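Local coordinates for protein chitosanase (Bacillus subtilis subsp. subtilis str. 168, PDB 7C6C) that hydrolyses internal beta-1,4 linkages between glucosamine units of partly acetylated chitosan, as a secreted family 46 glycoside hydrolase, at residues A[6-18]-A[213-227]. Sequence-based numbering, arbitrary orientation.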
# COMPACT_ATOMS: atom_id res chain seq x y z
N ASP A 6 -13.66 -7.71 -9.88
CA ASP A 6 -14.35 -7.44 -8.62
C ASP A 6 -13.42 -7.61 -7.43
O ASP A 6 -13.43 -6.78 -6.51
CB ASP A 6 -15.56 -8.36 -8.45
CG ASP A 6 -16.71 -8.01 -9.37
OD1 ASP A 6 -16.81 -6.85 -9.79
OD2 ASP A 6 -17.53 -8.91 -9.63
N GLN A 7 -12.63 -8.68 -7.42
CA GLN A 7 -11.74 -8.92 -6.28
C GLN A 7 -10.71 -7.80 -6.15
O GLN A 7 -10.39 -7.38 -5.03
CB GLN A 7 -11.02 -10.25 -6.44
CG GLN A 7 -11.93 -11.45 -6.41
CD GLN A 7 -11.28 -12.70 -6.99
OE1 GLN A 7 -10.34 -12.62 -7.79
NE2 GLN A 7 -11.80 -13.85 -6.60
N LYS A 8 -10.16 -7.33 -7.27
CA LYS A 8 -9.17 -6.27 -7.23
C LYS A 8 -9.78 -4.98 -6.70
O LYS A 8 -9.16 -4.28 -5.88
CB LYS A 8 -8.57 -6.05 -8.62
CG LYS A 8 -7.33 -5.17 -8.64
CD LYS A 8 -6.66 -5.20 -10.02
CE LYS A 8 -5.43 -4.31 -10.08
NZ LYS A 8 -5.75 -2.86 -10.19
N ARG A 9 -10.99 -4.64 -7.15
CA ARG A 9 -11.67 -3.47 -6.62
C ARG A 9 -11.87 -3.59 -5.12
O ARG A 9 -11.62 -2.64 -4.38
CB ARG A 9 -13.02 -3.27 -7.33
CG ARG A 9 -13.78 -2.07 -6.76
CD ARG A 9 -15.20 -1.92 -7.31
NE ARG A 9 -15.94 -3.18 -7.36
CZ ARG A 9 -16.52 -3.79 -6.33
NH1 ARG A 9 -16.46 -3.26 -5.11
NH2 ARG A 9 -17.16 -4.93 -6.54
N ARG A 10 -12.34 -4.75 -4.65
CA ARG A 10 -12.57 -4.93 -3.22
C ARG A 10 -11.27 -4.78 -2.44
O ARG A 10 -11.25 -4.14 -1.38
CB ARG A 10 -13.22 -6.29 -2.96
CG ARG A 10 -14.61 -6.38 -3.55
CD ARG A 10 -15.32 -7.69 -3.25
NE ARG A 10 -16.63 -7.67 -3.89
CZ ARG A 10 -17.06 -8.54 -4.78
NH1 ARG A 10 -16.31 -9.58 -5.13
NH2 ARG A 10 -18.26 -8.37 -5.32
N ALA A 11 -10.18 -5.38 -2.94
CA ALA A 11 -8.88 -5.23 -2.29
C ALA A 11 -8.49 -3.77 -2.19
O ALA A 11 -7.97 -3.33 -1.15
CB ALA A 11 -7.83 -6.01 -3.07
N GLU A 12 -8.71 -3.01 -3.26
CA GLU A 12 -8.34 -1.60 -3.27
C GLU A 12 -9.23 -0.77 -2.34
O GLU A 12 -8.76 0.19 -1.73
CB GLU A 12 -8.36 -1.07 -4.70
CG GLU A 12 -7.25 -1.71 -5.52
CD GLU A 12 -7.32 -1.44 -7.01
OE1 GLU A 12 -8.40 -1.09 -7.52
OE2 GLU A 12 -6.27 -1.60 -7.68
N GLN A 13 -10.51 -1.11 -2.24
CA GLN A 13 -11.39 -0.39 -1.32
C GLN A 13 -11.05 -0.68 0.13
O GLN A 13 -11.17 0.20 0.99
CB GLN A 13 -12.85 -0.65 -1.66
CG GLN A 13 -13.21 -0.05 -3.00
CD GLN A 13 -14.68 -0.16 -3.32
OE1 GLN A 13 -15.48 -0.63 -2.50
NE2 GLN A 13 -15.06 0.27 -4.52
N LEU A 14 -10.58 -1.91 0.43
CA LEU A 14 -10.05 -2.19 1.76
C LEU A 14 -8.83 -1.32 2.04
O LEU A 14 -8.77 -0.62 3.07
CB LEU A 14 -9.69 -3.68 1.87
CG LEU A 14 -10.89 -4.63 1.96
CD1 LEU A 14 -10.47 -6.05 1.65
CD2 LEU A 14 -11.54 -4.52 3.33
N THR A 15 -7.86 -1.30 1.12
CA THR A 15 -6.69 -0.44 1.30
C THR A 15 -7.09 1.01 1.47
O THR A 15 -6.53 1.72 2.31
CB THR A 15 -5.73 -0.62 0.13
OG1 THR A 15 -5.20 -1.95 0.15
CG2 THR A 15 -4.59 0.38 0.19
N SER A 16 -8.09 1.46 0.71
CA SER A 16 -8.54 2.84 0.82
C SER A 16 -9.08 3.15 2.22
O SER A 16 -8.85 4.24 2.76
CB SER A 16 -9.59 3.11 -0.26
OG SER A 16 -9.96 4.48 -0.29
N ILE A 17 -9.81 2.21 2.83
CA ILE A 17 -10.24 2.40 4.21
C ILE A 17 -9.01 2.55 5.11
O ILE A 17 -8.94 3.46 5.95
CB ILE A 17 -11.11 1.22 4.69
CG1 ILE A 17 -12.45 1.22 3.95
CG2 ILE A 17 -11.29 1.28 6.21
CD1 ILE A 17 -13.22 -0.08 4.12
N PHE A 18 -8.04 1.65 4.94
CA PHE A 18 -6.87 1.65 5.81
C PHE A 18 -6.06 2.93 5.66
O PHE A 18 -5.49 3.42 6.64
CB PHE A 18 -5.99 0.43 5.53
CG PHE A 18 -6.72 -0.88 5.58
CD1 PHE A 18 -7.83 -1.08 6.42
CD2 PHE A 18 -6.30 -1.93 4.78
CE1 PHE A 18 -8.48 -2.32 6.44
CE2 PHE A 18 -6.95 -3.16 4.80
CZ PHE A 18 -8.04 -3.35 5.64
N VAL A 213 -8.98 -6.27 10.40
CA VAL A 213 -10.03 -6.22 9.38
C VAL A 213 -9.84 -7.36 8.38
O VAL A 213 -10.80 -8.06 8.01
CB VAL A 213 -10.06 -4.85 8.69
CG1 VAL A 213 -11.01 -4.87 7.50
CG2 VAL A 213 -10.47 -3.77 9.67
N LEU A 214 -8.60 -7.56 7.94
CA LEU A 214 -8.32 -8.63 6.98
C LEU A 214 -8.54 -10.00 7.61
O LEU A 214 -9.11 -10.89 6.97
CB LEU A 214 -6.89 -8.47 6.45
CG LEU A 214 -6.66 -7.19 5.63
CD1 LEU A 214 -5.15 -6.90 5.48
CD2 LEU A 214 -7.34 -7.27 4.26
N ARG A 215 -8.11 -10.17 8.86
CA ARG A 215 -8.35 -11.44 9.54
C ARG A 215 -9.83 -11.73 9.68
O ARG A 215 -10.25 -12.89 9.60
CB ARG A 215 -7.66 -11.45 10.90
CG ARG A 215 -7.36 -12.87 11.37
CD ARG A 215 -6.85 -12.94 12.79
NE ARG A 215 -5.62 -12.16 13.02
CZ ARG A 215 -4.38 -12.62 12.83
NH1 ARG A 215 -4.17 -13.85 12.37
NH2 ARG A 215 -3.35 -11.84 13.10
N SER A 216 -10.66 -10.69 9.89
CA SER A 216 -12.09 -10.91 10.02
C SER A 216 -12.70 -11.47 8.74
O SER A 216 -13.65 -12.26 8.80
CB SER A 216 -12.79 -9.62 10.43
OG SER A 216 -12.47 -9.27 11.77
N ILE A 217 -12.16 -11.08 7.58
CA ILE A 217 -12.61 -11.67 6.32
C ILE A 217 -12.28 -13.15 6.28
O ILE A 217 -13.11 -13.99 5.89
CB ILE A 217 -12.00 -10.91 5.13
CG1 ILE A 217 -12.34 -9.41 5.18
CG2 ILE A 217 -12.45 -11.54 3.82
CD1 ILE A 217 -11.64 -8.59 4.12
N ALA A 218 -11.06 -13.51 6.71
CA ALA A 218 -10.68 -14.91 6.80
C ALA A 218 -11.60 -15.67 7.75
O ALA A 218 -12.00 -16.80 7.46
CB ALA A 218 -9.23 -15.02 7.28
N LYS A 219 -11.97 -15.05 8.87
CA LYS A 219 -12.80 -15.72 9.87
C LYS A 219 -14.25 -15.87 9.41
O LYS A 219 -14.97 -16.71 9.96
CB LYS A 219 -12.69 -14.99 11.21
CG LYS A 219 -11.31 -15.12 11.87
CD LYS A 219 -11.23 -14.29 13.15
CE LYS A 219 -9.90 -14.42 13.86
NZ LYS A 219 -9.77 -15.73 14.56
N GLU A 220 -14.68 -15.10 8.42
CA GLU A 220 -15.95 -15.34 7.75
C GLU A 220 -15.84 -16.41 6.68
O GLU A 220 -16.85 -16.76 6.06
CB GLU A 220 -16.49 -14.05 7.13
CG GLU A 220 -16.92 -13.03 8.17
CD GLU A 220 -17.55 -11.78 7.60
OE1 GLU A 220 -17.74 -11.67 6.36
OE2 GLU A 220 -17.86 -10.89 8.40
N ASN A 221 -14.63 -16.94 6.47
CA ASN A 221 -14.34 -17.89 5.39
C ASN A 221 -14.63 -17.30 4.01
O ASN A 221 -15.12 -17.99 3.11
CB ASN A 221 -15.02 -19.25 5.59
CG ASN A 221 -14.36 -20.34 4.77
OD1 ASN A 221 -13.15 -20.30 4.52
ND2 ASN A 221 -15.15 -21.32 4.35
N ASN A 222 -14.32 -16.03 3.84
CA ASN A 222 -14.55 -15.34 2.56
C ASN A 222 -13.24 -15.20 1.79
O ASN A 222 -12.81 -14.10 1.42
CB ASN A 222 -15.23 -14.00 2.81
CG ASN A 222 -15.67 -13.31 1.54
OD1 ASN A 222 -15.77 -13.94 0.48
ND2 ASN A 222 -15.94 -12.00 1.63
N TYR A 223 -12.58 -16.34 1.54
CA TYR A 223 -11.27 -16.34 0.90
C TYR A 223 -11.33 -15.98 -0.58
O TYR A 223 -10.30 -15.60 -1.15
CB TYR A 223 -10.54 -17.66 1.12
CG TYR A 223 -10.01 -17.81 2.52
CD1 TYR A 223 -10.82 -18.30 3.54
CD2 TYR A 223 -8.70 -17.46 2.84
CE1 TYR A 223 -10.35 -18.44 4.82
CE2 TYR A 223 -8.22 -17.59 4.13
CZ TYR A 223 -9.05 -18.09 5.12
OH TYR A 223 -8.61 -18.24 6.41
N ASN A 224 -12.49 -16.09 -1.21
CA ASN A 224 -12.65 -15.63 -2.59
C ASN A 224 -12.95 -14.14 -2.68
O ASN A 224 -13.08 -13.61 -3.79
CB ASN A 224 -13.75 -16.41 -3.31
CG ASN A 224 -13.59 -16.37 -4.82
OD1 ASN A 224 -12.51 -16.60 -5.35
ND2 ASN A 224 -14.67 -16.06 -5.51
N LEU A 225 -13.06 -13.45 -1.54
CA LEU A 225 -13.31 -12.01 -1.51
C LEU A 225 -14.59 -11.68 -2.28
O LEU A 225 -14.62 -10.76 -3.10
CB LEU A 225 -12.11 -11.21 -2.03
CG LEU A 225 -11.82 -9.85 -1.38
CD1 LEU A 225 -11.58 -9.97 0.11
CD2 LEU A 225 -10.61 -9.22 -2.06
N ASN A 226 -15.63 -12.47 -2.03
CA ASN A 226 -16.95 -12.18 -2.56
C ASN A 226 -17.57 -10.99 -1.84
O ASN A 226 -17.20 -10.65 -0.71
CB ASN A 226 -17.87 -13.39 -2.36
CG ASN A 226 -17.43 -14.61 -3.15
OD1 ASN A 226 -16.81 -14.50 -4.20
ND2 ASN A 226 -17.78 -15.78 -2.66
N GLY A 227 -18.54 -10.36 -2.49
CA GLY A 227 -19.23 -9.23 -1.91
C GLY A 227 -20.72 -9.46 -1.75
O GLY A 227 -21.28 -10.41 -2.30
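L14 and I217 meet tip to tip, CD1 of L14 lying 3.7 Å from CD1 of I217. One turn on, the CE1-CZ-CE2 end of the F18 ring reaches both V213 and L214. Its CE1 is 3.7 Å from CB of V213, and CG1 of V213 sits at the ring edge, in plane. L214 crosses obliquely, with its CG 4.1 Å from F18 CZ. CG of F18 stands beside its backbone N (chi1 -53°), which folds the ring back over the preceding turn, one face over O of L14.

L225 extends the apolar patch toward Q7. Its CD1 is near CD1 of L14, and its CD2 packs 3.5 Å from O of Q7 and touches A11 and CB of R10. Two hydrogen bonds hold the turn that carries it. NE2 of Q7 donates to O of N224 at 3.1 Å, a bent bond tilted from the amide plane. NH1 of R10 reaches a lone pair of L225 O at 2.9 Å, and N of G227 lies over the guanidinium centre. NE of R10 also pairs with the K242 carboxylate. N222 braces the turn, its amide bonding N and O of N226.

Segments 6-18 and 213-219 run roughly antiparallel (142°), joining the N-terminal helix to the last one. F18 precedes E19, the predicted proton donor; V213 touches the bound (2S)-2-hydroxybutanedioic acid. Helix 134-147 packs on A11 and F18, and I241 of strand 237-241 on R10 and L14.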